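Local coordinates for protein peptidoglycan D,D-transpeptidase PbpA (Mycobacterium tuberculosis, PDB 3UN7) that probably cross-links the peptide chains of cell-wall peptidoglycan as a membrane-bound, penicillin-binding D,D-transpeptidase and takes part in regulating cell length, at residues Gln31-Ser36 with Glu53-Val58; Arg47-Pro52 with Ala70-Glu75; Thr200-Ala205 with Arg270-Ala275. All coordinates share one frame; numbering follows the deposited sequence.

Interaction 1: residues Gln31-Ser36 with Glu53-Val58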
ATOM      1  N   GLN A  31      11.888  -2.823  18.857  1.00 37.12           N
ATOM      2  CA  GLN A  31      10.975  -2.064  19.710  1.00 36.12           C
ATOM      3  C   GLN A  31       9.666  -2.808  19.848  1.00 34.31           C
ATOM      4  O   GLN A  31       9.237  -3.482  18.914  1.00 32.75           O
ATOM      5  CB  GLN A  31      10.738  -0.674  19.121  1.00 37.07           C
ATOM      6  CG  GLN A  31      12.061   0.067  18.897  1.00 39.28           C
ATOM      7  CD  GLN A  31      11.891   1.522  18.554  1.00 42.83           C
ATOM      8  OE1 GLN A  31      12.364   1.976  17.514  1.00 44.60           O
ATOM      9  NE2 GLN A  31      11.238   2.276  19.442  1.00 43.83           N
ATOM     10  N   LEU A  32       9.031  -2.668  21.007  1.00 32.85           N
ATOM     11  CA  LEU A  32       7.797  -3.381  21.277  1.00 32.11           C
ATOM     12  C   LEU A  32       6.626  -2.661  20.640  1.00 31.18           C
ATOM     13  O   LEU A  32       6.478  -1.441  20.788  1.00 30.66           O
ATOM     14  CB  LEU A  32       7.582  -3.567  22.782  1.00 32.69           C
ATOM     15  CG  LEU A  32       8.763  -4.233  23.498  1.00 34.87           C
ATOM     16  CD1 LEU A  32       8.529  -4.340  25.025  1.00 34.56           C
ATOM     17  CD2 LEU A  32       9.035  -5.594  22.880  1.00 35.28           C
ATOM     18  N   LEU A  33       5.815  -3.419  19.906  1.00 28.88           N
ATOM     19  CA  LEU A  33       4.583  -2.895  19.348  1.00 27.53           C
ATOM     20  C   LEU A  33       3.413  -3.356  20.185  1.00 27.03           C
ATOM     21  O   LEU A  33       2.423  -2.649  20.283  1.00 26.81           O
ATOM     22  CB  LEU A  33       4.384  -3.391  17.908  1.00 25.97           C
ATOM     23  CG  LEU A  33       5.499  -3.169  16.872  1.00 27.29           C
ATOM     24  CD1 LEU A  33       4.925  -3.401  15.472  1.00 25.95           C
ATOM     25  CD2 LEU A  33       6.128  -1.769  16.986  1.00 27.75           C
ATOM     26  N   ALA A  34       3.513  -4.570  20.737  1.00 26.58           N
ATOM     27  CA  ALA A  34       2.470  -5.132  21.585  1.00 27.20           C
ATOM     28  C   ALA A  34       3.110  -6.043  22.622  1.00 27.29           C
ATOM     29  O   ALA A  34       4.031  -6.803  22.302  1.00 27.71           O
ATOM     30  CB  ALA A  34       1.389  -5.897  20.752  1.00 25.70           C
ATOM     31  N   TYR A  35       2.652  -5.934  23.868  1.00 27.29           N
ATOM     32  CA  TYR A  35       3.192  -6.736  24.973  1.00 28.11           C
ATOM     33  C   TYR A  35       2.134  -6.913  26.081  1.00 28.07           C
ATOM     34  O   TYR A  35       1.098  -6.255  26.073  1.00 28.70           O
ATOM     35  CB  TYR A  35       4.528  -6.157  25.505  1.00 29.45           C
ATOM     36  CG  TYR A  35       4.459  -4.802  26.193  1.00 31.15           C
ATOM     37  CD1 TYR A  35       4.577  -3.618  25.463  1.00 32.23           C
ATOM     38  CD2 TYR A  35       4.324  -4.702  27.582  1.00 32.57           C
ATOM     39  CE1 TYR A  35       4.539  -2.368  26.095  1.00 32.05           C
ATOM     40  CE2 TYR A  35       4.277  -3.453  28.210  1.00 32.51           C
ATOM     41  CZ  TYR A  35       4.386  -2.300  27.464  1.00 33.63           C
ATOM     42  OH  TYR A  35       4.347  -1.064  28.093  1.00 35.10           O
ATOM     43  N   SER A  36       2.379  -7.831  27.007  1.00 27.06           N
ATOM     44  CA  SER A  36       1.419  -8.105  28.045  1.00 27.02           C
ATOM     45  C   SER A  36       2.088  -7.862  29.380  1.00 27.85           C
ATOM     46  O   SER A  36       3.253  -8.214  29.568  1.00 27.92           O
ATOM     47  CB  SER A  36       0.901  -9.542  27.958  1.00 26.60           C
ATOM     48  OG  SER A  36       0.062  -9.706  26.841  1.00 26.61           O
ATOM     49  N   GLU A  53      -2.137   3.945  17.884  1.00 31.20           N
ATOM     50  CA  GLU A  53      -2.779   4.319  16.605  1.00 31.98           C
ATOM     51  C   GLU A  53      -1.841   4.067  15.423  1.00 30.22           C
ATOM     52  O   GLU A  53      -2.259   3.560  14.363  1.00 29.57           O
ATOM     53  CB  GLU A  53      -3.270   5.780  16.607  1.00 32.55           C
ATOM     54  CG  GLU A  53      -4.332   6.076  17.659  1.00 36.20           C
ATOM     55  CD  GLU A  53      -5.022   7.427  17.472  1.00 38.28           C
ATOM     56  OE1 GLU A  53      -4.755   8.123  16.469  1.00 44.04           O
ATOM     57  OE2 GLU A  53      -5.851   7.797  18.338  1.00 45.88           O
ATOM     58  N   VAL A  54      -0.569   4.407  15.620  1.00 29.16           N
ATOM     59  CA  VAL A  54       0.438   4.251  14.583  1.00 28.67           C
ATOM     60  C   VAL A  54       0.545   2.802  14.093  1.00 27.92           C
ATOM     61  O   VAL A  54       0.525   2.571  12.877  1.00 27.91           O
ATOM     62  CB  VAL A  54       1.820   4.734  15.038  1.00 28.97           C
ATOM     63  CG1 VAL A  54       2.857   4.468  13.942  1.00 27.63           C
ATOM     64  CG2 VAL A  54       1.771   6.224  15.386  1.00 29.86           C
ATOM     65  N   TYR A  55       0.639   1.846  15.023  1.00 27.15           N
ATOM     66  CA  TYR A  55       0.835   0.424  14.648  1.00 26.96           C
ATOM     67  C   TYR A  55      -0.422  -0.445  14.653  1.00 26.28           C
ATOM     68  O   TYR A  55      -0.333  -1.643  14.429  1.00 25.06           O
ATOM     69  CB  TYR A  55       1.926  -0.230  15.522  1.00 27.22           C
ATOM     70  CG  TYR A  55       3.272   0.412  15.310  1.00 28.48           C
ATOM     71  CD1 TYR A  55       3.687   1.463  16.123  1.00 28.96           C
ATOM     72  CD2 TYR A  55       4.123  -0.015  14.284  1.00 28.51           C
ATOM     73  CE1 TYR A  55       4.937   2.091  15.938  1.00 31.36           C
ATOM     74  CE2 TYR A  55       5.384   0.593  14.099  1.00 28.99           C
ATOM     75  CZ  TYR A  55       5.759   1.648  14.922  1.00 30.70           C
ATOM     76  OH  TYR A  55       6.954   2.272  14.747  1.00 32.23           O
ATOM     77  N   ALA A  56      -1.592   0.142  14.906  1.00 26.71           N
ATOM     78  CA  ALA A  56      -2.846  -0.629  14.860  1.00 26.73           C
ATOM     79  C   ALA A  56      -3.024  -1.492  13.595  1.00 26.60           C
ATOM     80  O   ALA A  56      -3.446  -2.633  13.696  1.00 25.86           O
ATOM     81  CB  ALA A  56      -4.054   0.272  15.078  1.00 27.78           C
ATOM     82  N   PRO A  57      -2.702  -0.957  12.396  1.00 27.55           N
ATOM     83  CA  PRO A  57      -2.812  -1.776  11.187  1.00 26.97           C
ATOM     84  C   PRO A  57      -1.894  -3.007  11.189  1.00 26.87           C
ATOM     85  O   PRO A  57      -2.158  -3.968  10.458  1.00 26.42           O
ATOM     86  CB  PRO A  57      -2.365  -0.803  10.084  1.00 28.09           C
ATOM     87  CG  PRO A  57      -2.753   0.535  10.611  1.00 27.40           C
ATOM     88  CD  PRO A  57      -2.311   0.423  12.054  1.00 27.82           C
ATOM     89  N   VAL A  58      -0.830  -2.954  11.999  1.00 25.81           N
ATOM     90  CA  VAL A  58       0.105  -4.054  12.114  1.00 25.29           C
ATOM     91  C   VAL A  58      -0.299  -4.957  13.288  1.00 24.87           C
ATOM     92  O   VAL A  58      -0.476  -6.153  13.104  1.00 24.17           O
ATOM     93  CB  VAL A  58       1.576  -3.548  12.265  1.00 25.74           C
ATOM     94  CG1 VAL A  58       2.534  -4.718  12.550  1.00 25.23           C
ATOM     95  CG2 VAL A  58       2.017  -2.816  11.022  1.00 25.64           C
TER

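Interaction 2: residues Arg47-Pro52 with Ala70-Glu75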
ATOM      1  N   ARG A  47      -3.000  -6.596  27.908  1.00 26.84           N
ATOM      2  CA  ARG A  47      -2.305  -6.315  26.652  1.00 26.04           C
ATOM      3  C   ARG A  47      -2.103  -4.821  26.531  1.00 26.38           C
ATOM      4  O   ARG A  47      -3.054  -4.050  26.746  1.00 25.94           O
ATOM      5  CB  ARG A  47      -3.123  -6.825  25.457  1.00 25.62           C
ATOM      6  CG  ARG A  47      -2.339  -7.011  24.169  1.00 24.53           C
ATOM      7  CD  ARG A  47      -1.252  -8.055  24.343  1.00 25.12           C
ATOM      8  NE  ARG A  47      -0.604  -8.455  23.098  1.00 24.18           N
ATOM      9  CZ  ARG A  47       0.554  -9.111  23.039  1.00 23.12           C
ATOM     10  NH1 ARG A  47       1.207  -9.417  24.157  1.00 24.70           N
ATOM     11  NH2 ARG A  47       1.064  -9.480  21.857  1.00 23.36           N
ATOM     12  N   VAL A  48      -0.885  -4.418  26.158  1.00 25.96           N
ATOM     13  CA  VAL A  48      -0.518  -3.000  26.058  1.00 25.82           C
ATOM     14  C   VAL A  48       0.053  -2.687  24.672  1.00 25.94           C
ATOM     15  O   VAL A  48       0.856  -3.459  24.144  1.00 26.17           O
ATOM     16  CB  VAL A  48       0.488  -2.601  27.171  1.00 26.74           C
ATOM     17  CG1 VAL A  48       0.862  -1.113  27.073  1.00 25.70           C
ATOM     18  CG2 VAL A  48      -0.119  -2.874  28.546  1.00 25.45           C
ATOM     19  N   TYR A  49      -0.373  -1.565  24.098  1.00 25.58           N
ATOM     20  CA  TYR A  49       0.068  -1.115  22.772  1.00 25.88           C
ATOM     21  C   TYR A  49       0.665   0.257  22.993  1.00 26.45           C
ATOM     22  O   TYR A  49      -0.089   1.230  23.109  1.00 26.86           O
ATOM     23  CB  TYR A  49      -1.134  -1.036  21.804  1.00 24.96           C
ATOM     24  CG  TYR A  49      -1.829  -2.372  21.657  1.00 26.77           C
ATOM     25  CD1 TYR A  49      -2.864  -2.745  22.512  1.00 25.32           C
ATOM     26  CD2 TYR A  49      -1.420  -3.286  20.678  1.00 27.20           C
ATOM     27  CE1 TYR A  49      -3.499  -3.988  22.379  1.00 25.21           C
ATOM     28  CE2 TYR A  49      -2.028  -4.536  20.562  1.00 26.50           C
ATOM     29  CZ  TYR A  49      -3.059  -4.876  21.409  1.00 25.72           C
ATOM     30  OH  TYR A  49      -3.662  -6.102  21.262  1.00 25.50           O
ATOM     31  N   PRO A  50       2.004   0.342  23.099  1.00 27.05           N
ATOM     32  CA  PRO A  50       2.638   1.618  23.499  1.00 28.91           C
ATOM     33  C   PRO A  50       2.665   2.737  22.447  1.00 29.98           C
ATOM     34  O   PRO A  50       2.865   3.892  22.818  1.00 30.65           O
ATOM     35  CB  PRO A  50       4.066   1.200  23.888  1.00 29.89           C
ATOM     36  CG  PRO A  50       4.351   0.011  23.052  1.00 28.86           C
ATOM     37  CD  PRO A  50       3.004  -0.727  22.915  1.00 27.09           C
ATOM     38  N   ASN A  51       2.470   2.418  21.164  1.00 30.04           N
ATOM     39  CA  ASN A  51       2.300   3.466  20.151  1.00 31.20           C
ATOM     40  C   ASN A  51       1.073   3.094  19.315  1.00 30.78           C
ATOM     41  O   ASN A  51       1.190   2.757  18.119  1.00 31.05           O
ATOM     42  CB  ASN A  51       3.568   3.631  19.297  1.00 31.07           C
ATOM     43  CG  ASN A  51       3.614   4.960  18.560  1.00 31.82           C
ATOM     44  OD1 ASN A  51       2.634   5.709  18.535  1.00 32.81           O
ATOM     45  ND2 ASN A  51       4.773   5.271  17.967  1.00 32.93           N
ATOM     46  N   PRO A  52      -0.118   3.165  19.944  1.00 30.96           N
ATOM     47  CA  PRO A  52      -1.247   2.332  19.518  1.00 30.33           C
ATOM     48  C   PRO A  52      -1.838   2.676  18.145  1.00 30.32           C
ATOM     49  O   PRO A  52      -2.000   1.774  17.321  1.00 29.71           O
ATOM     50  CB  PRO A  52      -2.279   2.521  20.635  1.00 30.66           C
ATOM     51  CG  PRO A  52      -1.940   3.844  21.268  1.00 31.24           C
ATOM     52  CD  PRO A  52      -0.476   4.081  21.051  1.00 31.30           C
ATOM     53  N   ALA A  70      -5.640  -8.620  12.968  1.00 24.87           N
ATOM     54  CA  ALA A  70      -4.317  -8.466  12.358  1.00 24.32           C
ATOM     55  C   ALA A  70      -3.304  -9.503  12.892  1.00 24.83           C
ATOM     56  O   ALA A  70      -3.637 -10.688  12.950  1.00 25.20           O
ATOM     57  CB  ALA A  70      -3.805  -7.022  12.510  1.00 24.74           C
ATOM     58  N   LEU A  71      -2.102  -9.079  13.291  1.00 24.45           N
ATOM     59  CA  LEU A  71      -1.077 -10.060  13.732  1.00 24.99           C
ATOM     60  C   LEU A  71      -1.374 -10.734  15.066  1.00 24.94           C
ATOM     61  O   LEU A  71      -0.923 -11.852  15.295  1.00 25.02           O
ATOM     62  CB  LEU A  71       0.318  -9.445  13.782  1.00 25.40           C
ATOM     63  CG  LEU A  71       1.023  -9.156  12.464  1.00 24.85           C
ATOM     64  CD1 LEU A  71       2.419  -8.594  12.771  1.00 24.66           C
ATOM     65  CD2 LEU A  71       1.105 -10.418  11.577  1.00 24.67           C
ATOM     66  N   GLU A  72      -2.124 -10.065  15.950  1.00 24.19           N
ATOM     67  CA  GLU A  72      -2.579 -10.743  17.175  1.00 23.89           C
ATOM     68  C   GLU A  72      -3.362 -12.003  16.782  1.00 24.34           C
ATOM     69  O   GLU A  72      -3.236 -13.068  17.412  1.00 24.45           O
ATOM     70  CB  GLU A  72      -3.446  -9.834  18.065  1.00 23.54           C
ATOM     71  CG  GLU A  72      -2.750  -8.585  18.638  1.00 21.65           C
ATOM     72  CD  GLU A  72      -1.890  -8.852  19.879  1.00 24.47           C
ATOM     73  OE1 GLU A  72      -1.338  -9.969  20.030  1.00 23.61           O
ATOM     74  OE2 GLU A  72      -1.767  -7.927  20.714  1.00 22.98           O
ATOM     75  N   ARG A  73      -4.168 -11.888  15.731  1.00 23.89           N
ATOM     76  CA  ARG A  73      -4.972 -13.025  15.281  1.00 24.19           C
ATOM     77  C   ARG A  73      -4.118 -14.018  14.489  1.00 25.26           C
ATOM     78  O   ARG A  73      -4.143 -15.229  14.760  1.00 26.08           O
ATOM     79  CB  ARG A  73      -6.174 -12.560  14.450  1.00 24.56           C
ATOM     80  CG  ARG A  73      -7.172 -13.689  14.137  1.00 25.33           C
ATOM     81  CD  ARG A  73      -8.498 -13.145  13.592  1.00 26.70           C
ATOM     82  NE  ARG A  73      -9.543 -14.179  13.488  1.00 29.54           N
ATOM     83  CZ  ARG A  73     -10.306 -14.603  14.501  1.00 34.79           C
ATOM     84  NH1 ARG A  73     -10.155 -14.117  15.737  1.00 33.89           N
ATOM     85  NH2 ARG A  73     -11.225 -15.539  14.288  1.00 34.18           N
ATOM     86  N   ALA A  74      -3.371 -13.500  13.512  1.00 25.56           N
ATOM     87  CA  ALA A  74      -2.586 -14.327  12.590  1.00 26.71           C
ATOM     88  C   ALA A  74      -1.492 -15.109  13.316  1.00 27.62           C
ATOM     89  O   ALA A  74      -1.207 -16.263  12.972  1.00 28.56           O
ATOM     90  CB  ALA A  74      -1.977 -13.451  11.477  1.00 25.71           C
ATOM     91  N   GLU A  75      -0.900 -14.490  14.336  1.00 27.30           N
ATOM     92  CA  GLU A  75       0.190 -15.141  15.065  1.00 27.98           C
ATOM     93  C   GLU A  75      -0.253 -15.585  16.451  1.00 28.34           C
ATOM     94  O   GLU A  75       0.569 -15.854  17.315  1.00 27.42           O
ATOM     95  CB  GLU A  75       1.429 -14.222  15.144  1.00 27.26           C
ATOM     96  CG  GLU A  75       2.008 -13.822  13.801  1.00 28.17           C
ATOM     97  CD  GLU A  75       2.623 -14.985  13.010  1.00 30.77           C
ATOM     98  OE1 GLU A  75       2.899 -14.776  11.822  1.00 34.22           O
ATOM     99  OE2 GLU A  75       2.832 -16.090  13.550  1.00 30.77           O
TER

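Interaction 3: residues Thr200-Ala205 with Arg270-Ala275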
ATOM      1  N   THR A 200       1.198   1.854 -19.926  1.00 32.70           N
ATOM      2  CA  THR A 200       2.489   2.041 -20.596  1.00 32.83           C
ATOM      3  C   THR A 200       3.261   0.726 -20.712  1.00 32.99           C
ATOM      4  O   THR A 200       3.796   0.419 -21.781  1.00 33.70           O
ATOM      5  CB  THR A 200       3.355   3.100 -19.875  1.00 32.56           C
ATOM      6  OG1 THR A 200       2.600   4.311 -19.745  1.00 32.04           O
ATOM      7  CG2 THR A 200       4.658   3.378 -20.631  1.00 31.18           C
ATOM      8  N   ALA A 201       3.314  -0.033 -19.612  1.00 32.26           N
ATOM      9  CA  ALA A 201       3.953  -1.345 -19.584  1.00 32.50           C
ATOM     10  C   ALA A 201       3.356  -2.277 -20.648  1.00 33.29           C
ATOM     11  O   ALA A 201       4.087  -2.942 -21.382  1.00 33.23           O
ATOM     12  CB  ALA A 201       3.816  -1.976 -18.187  1.00 31.92           C
ATOM     13  N   ALA A 202       2.025  -2.313 -20.728  1.00 33.55           N
ATOM     14  CA  ALA A 202       1.345  -3.141 -21.735  1.00 34.40           C
ATOM     15  C   ALA A 202       1.690  -2.715 -23.159  1.00 35.34           C
ATOM     16  O   ALA A 202       1.926  -3.575 -24.031  1.00 36.06           O
ATOM     17  CB  ALA A 202      -0.153  -3.136 -21.520  1.00 34.28           C
ATOM     18  N   ALA A 203       1.708  -1.404 -23.409  1.00 34.85           N
ATOM     19  CA  ALA A 203       2.078  -0.899 -24.730  1.00 35.68           C
ATOM     20  C   ALA A 203       3.529  -1.217 -25.074  1.00 36.25           C
ATOM     21  O   ALA A 203       3.824  -1.674 -26.195  1.00 36.57           O
ATOM     22  CB  ALA A 203       1.821   0.597 -24.837  1.00 35.64           C
ATOM     23  N   LEU A 204       4.432  -0.976 -24.125  1.00 35.98           N
ATOM     24  CA  LEU A 204       5.865  -1.276 -24.330  1.00 36.82           C
ATOM     25  C   LEU A 204       6.153  -2.755 -24.635  1.00 37.87           C
ATOM     26  O   LEU A 204       6.936  -3.066 -25.543  1.00 38.07           O
ATOM     27  CB  LEU A 204       6.713  -0.799 -23.140  1.00 36.64           C
ATOM     28  CG  LEU A 204       6.884   0.704 -22.893  1.00 35.42           C
ATOM     29  CD1 LEU A 204       7.673   0.935 -21.596  1.00 36.00           C
ATOM     30  CD2 LEU A 204       7.580   1.393 -24.075  1.00 36.64           C
ATOM     31  N   ALA A 205       5.502  -3.659 -23.895  1.00 38.09           N
ATOM     32  CA  ALA A 205       5.606  -5.104 -24.146  1.00 39.08           C
ATOM     33  C   ALA A 205       5.022  -5.520 -25.503  1.00 40.17           C
ATOM     34  O   ALA A 205       5.472  -6.495 -26.110  1.00 40.82           O
ATOM     35  CB  ALA A 205       4.942  -5.898 -23.000  1.00 38.97           C
ATOM     36  N   ARG A 270      -5.458  -6.422 -19.647  1.00 40.55           N
ATOM     37  CA  ARG A 270      -5.807  -7.492 -18.698  1.00 40.94           C
ATOM     38  C   ARG A 270      -4.608  -8.368 -18.350  1.00 40.07           C
ATOM     39  O   ARG A 270      -4.422  -8.746 -17.188  1.00 39.84           O
ATOM     40  CB  ARG A 270      -6.887  -8.415 -19.299  1.00 42.01           C
ATOM     41  CG  ARG A 270      -8.265  -7.788 -19.492  1.00 43.57           C
ATOM     42  CD  ARG A 270      -9.337  -8.842 -19.887  1.00 44.51           C
ATOM     43  NE  ARG A 270     -10.600  -8.199 -20.258  1.00 46.86           N
ATOM     44  CZ  ARG A 270     -11.124  -8.174 -21.485  1.00 48.94           C
ATOM     45  NH1 ARG A 270     -12.274  -7.535 -21.701  1.00 48.75           N
ATOM     46  NH2 ARG A 270     -10.519  -8.789 -22.500  1.00 49.29           N
ATOM     47  N   SER A 271      -3.836  -8.717 -19.375  1.00 40.00           N
ATOM     48  CA  SER A 271      -2.651  -9.548 -19.237  1.00 40.00           C
ATOM     49  C   SER A 271      -1.562  -8.850 -18.438  1.00 38.86           C
ATOM     50  O   SER A 271      -0.928  -9.469 -17.578  1.00 38.67           O
ATOM     51  CB  SER A 271      -2.113  -9.941 -20.615  1.00 41.48           C
ATOM     52  OG  SER A 271      -0.880 -10.649 -20.488  1.00 43.23           O
ATOM     53  N   MET A 272      -1.344  -7.566 -18.713  1.00 37.96           N
ATOM     54  CA  MET A 272      -0.335  -6.799 -17.968  1.00 37.12           C
ATOM     55  C   MET A 272      -0.768  -6.549 -16.526  1.00 36.92           C
ATOM     56  O   MET A 272       0.039  -6.668 -15.602  1.00 36.57           O
ATOM     57  CB  MET A 272       0.032  -5.487 -18.672  1.00 36.54           C
ATOM     58  CG  MET A 272       1.253  -4.793 -18.050  1.00 35.71           C
ATOM     59  SD  MET A 272       2.728  -5.847 -18.014  1.00 36.27           S
ATOM     60  CE  MET A 272       3.046  -6.068 -19.757  1.00 34.73           C
ATOM     61  N   ALA A 273      -2.040  -6.193 -16.340  1.00 37.49           N
ATOM     62  CA  ALA A 273      -2.630  -6.066 -15.002  1.00 37.10           C
ATOM     63  C   ALA A 273      -2.387  -7.339 -14.187  1.00 37.58           C
ATOM     64  O   ALA A 273      -1.961  -7.273 -13.047  1.00 36.45           O
ATOM     65  CB  ALA A 273      -4.129  -5.765 -15.110  1.00 37.66           C
ATOM     66  N   ARG A 274      -2.648  -8.496 -14.795  1.00 39.21           N
ATOM     67  CA  ARG A 274      -2.430  -9.792 -14.154  1.00 40.39           C
ATOM     68  C   ARG A 274      -0.949 -10.033 -13.838  1.00 39.68           C
ATOM     69  O   ARG A 274      -0.606 -10.502 -12.747  1.00 38.82           O
ATOM     70  CB  ARG A 274      -2.973 -10.923 -15.031  1.00 42.13           C
ATOM     71  CG  ARG A 274      -3.286 -12.203 -14.271  1.00 46.66           C
ATOM     72  CD  ARG A 274      -4.715 -12.190 -13.706  1.00 53.89           C
ATOM     73  NE  ARG A 274      -5.747 -12.503 -14.711  1.00 58.41           N
ATOM     74  CZ  ARG A 274      -6.411 -11.599 -15.435  1.00 60.52           C
ATOM     75  NH1 ARG A 274      -6.166 -10.293 -15.306  1.00 62.29           N
ATOM     76  NH2 ARG A 274      -7.323 -12.002 -16.303  1.00 63.02           N
ATOM     77  N   ALA A 275      -0.080  -9.697 -14.788  1.00 39.01           N
ATOM     78  CA  ALA A 275       1.362  -9.841 -14.595  1.00 38.79           C
ATOM     79  C   ALA A 275       1.830  -9.043 -13.368  1.00 38.19           C
ATOM     80  O   ALA A 275       2.789  -9.419 -12.699  1.00 37.56           O
ATOM     81  CB  ALA A 275       2.109  -9.391 -15.840  1.00 38.75           C
TER

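Interaction 1: residues Gln31-Ser36 with Glu53-Val58
Leu33 lays its branched end on the ring of Tyr55 and also touches Val58. These three buried side chains carry the contact between the bulged strand 31-38 and helix 52-59.

The CH-pi interaction is the directed part. Leu33 CD2 sits over the middle of the Tyr55 ring, 3.7 Å from the ring centroid. It lies only 9° off the ring normal, so this methyl is squarely over the face. The two side chains meet at about a right angle. Val54 CG1, from the same helix, covers the opposite face, but is displaced toward the rim. The ring is sandwiched between these two methyls, which would limit its tilting.

The remaining contacts are plain apolar ones, made by the second branch of Leu33. Its CD1 lies 3.7 Å from Tyr55 CD2. It also approaches Val58 CG1 at 4.0 Å. Chi1 of Leu33 (-54°) points the branched end at the helix. Chi2 (-165°) then puts CD2 over the ring and CD1 beside it.

Backbone bonding sets up both sides. Leu33 and Ala34 both pair through their backbone with Ile26, a classic beta bulge, where the strand turns a corner. The helix is kinked at Pro57 and Val58. Pro57 N has no hydrogen to give, and Val58 N bonds to Tyr55 O, three residues back, at 2.8 Å. Helix 111-123 supplies Pro111 and Gln114 against Tyr55.

Across the two segments the chemistry is wholly apolar. Cohesion comes from dispersion, the exclusion of water and a weak CH-pi attraction. Such a contact depends on the fit of shapes and little on charge, and it ties the bulged corner to the helix within the dimerisation-family region.

Interaction 2: residues Arg47-Pro52 with Ala70-Glu75
Glu72 is the hub of this contact and has by far the most surface buried in it. Its carboxylate meets Arg47 and Tyr49, whose side chains approach it from the opposite direction. All three residues are buried.

Arg47 grips the carboxylate side-on with two nitrogens, one to each oxygen, in a salt bridge. The shorter, straighter arm runs from NE of Arg47 to OE2 of Glu72. It measures 2.7 Å, is nearly straight at 176°, and lies in the guanidinium plane. OE2 offers its syn lone pair. The second arm, from Arg47 NH2 to Glu72 OE1, is longer at 3.1 Å and clearly bent. The two planes lie 44° apart, consistent with one arm being in plane while the NH2 arm is tilted.

Tyr49 adds a weak hydrogen bond from its OH to Glu72 OE2, 2.7 Å long. Its ring stands nearly perpendicular to the carboxylate. OE2 thus receives two donors. The bend of Glu72 at chi2 (-81°) helps turn the carboxylate to where Arg47 and Tyr49 converge. A salt bridge from Arg23 NE also reaches Glu72 OE1. With two arginines close by, the buried carboxylate would be expected to stay ionised.

Arg47 NH1 is held in turn by Gly24 O and by Ser36 OG. Strand 45-48 is an outer strand of the mixed sheet and pairs with strand 31-38. Ala34 of that neighbouring strand touches all three side chains. Helix 70-74 therefore packs on the sheet, with Leu71 against Val339 of strand 339-343, while Pro154 of helix 154-157 touches Tyr49.

Interaction 3: residues Thr200-Ala205 with Arg270-Ala275
Met272 reaches from helix 266-275 to helix 196-205 and touches three alanines there. Its CB lies 3.7 Å from the CB of Ala202. The next atom, CG, stands anti to the backbone N (chi1 -170°), which carries the chain on to Ala201. There Met272 CG meets Ala201 CB at 3.8 Å and passes near the backbone N of Ala202. The sulfur SD is 4.0 Å from the same Ala201 CB. The chain then bends at chi2 and again at chi3, and the methyl CE turns obliquely toward the C-terminal end of helix 196-205. It ends 3.8 Å from Ala205 CB and 3.7 Å from Ala201 O, with Ala205 at the exposed end of the contact.

The alanine methyls offer Met272 a small-residue surface. The axes of the two short segments pass at 9.1 Å, and their directions differ by 113°. Helix 196-205 begins at Lys196, the lysine of the Ser-X-X-Lys motif whose serine, Ser193, is probably the acylated one. Helices 254-264 (Phe257, Leu260, Thr264), 364-379 (Leu370, Leu373) and 245-251 (Leu245, Phe249) also pack on it. In helix 266-275, Ala273 rests on Leu278 and Val294.

In the fold
All three contacts are largely buried, though interaction 3 has an exposed edge at Ala205. Interactions 1 and 2 are neighbours, with centres about 5 Å apart. They use adjacent strands, 31-38 and 45-48, of one sheet, and touch through a probable backbone hydrogen bond between Tyr35 O and Val48 N. Within this one region, an apolar helix contact lies beside a buried ion pair. Interaction 3 belongs to the transpeptidase region, on the opposite side of the chain's centre, about 38 Å from both others between centres. It joins helix to helix by apolar contacts. Interaction 1 joins helix 52-59 to strand 31-38; interaction 2 joins helix 70-74 to the end of strand 45-48 and the loop after it.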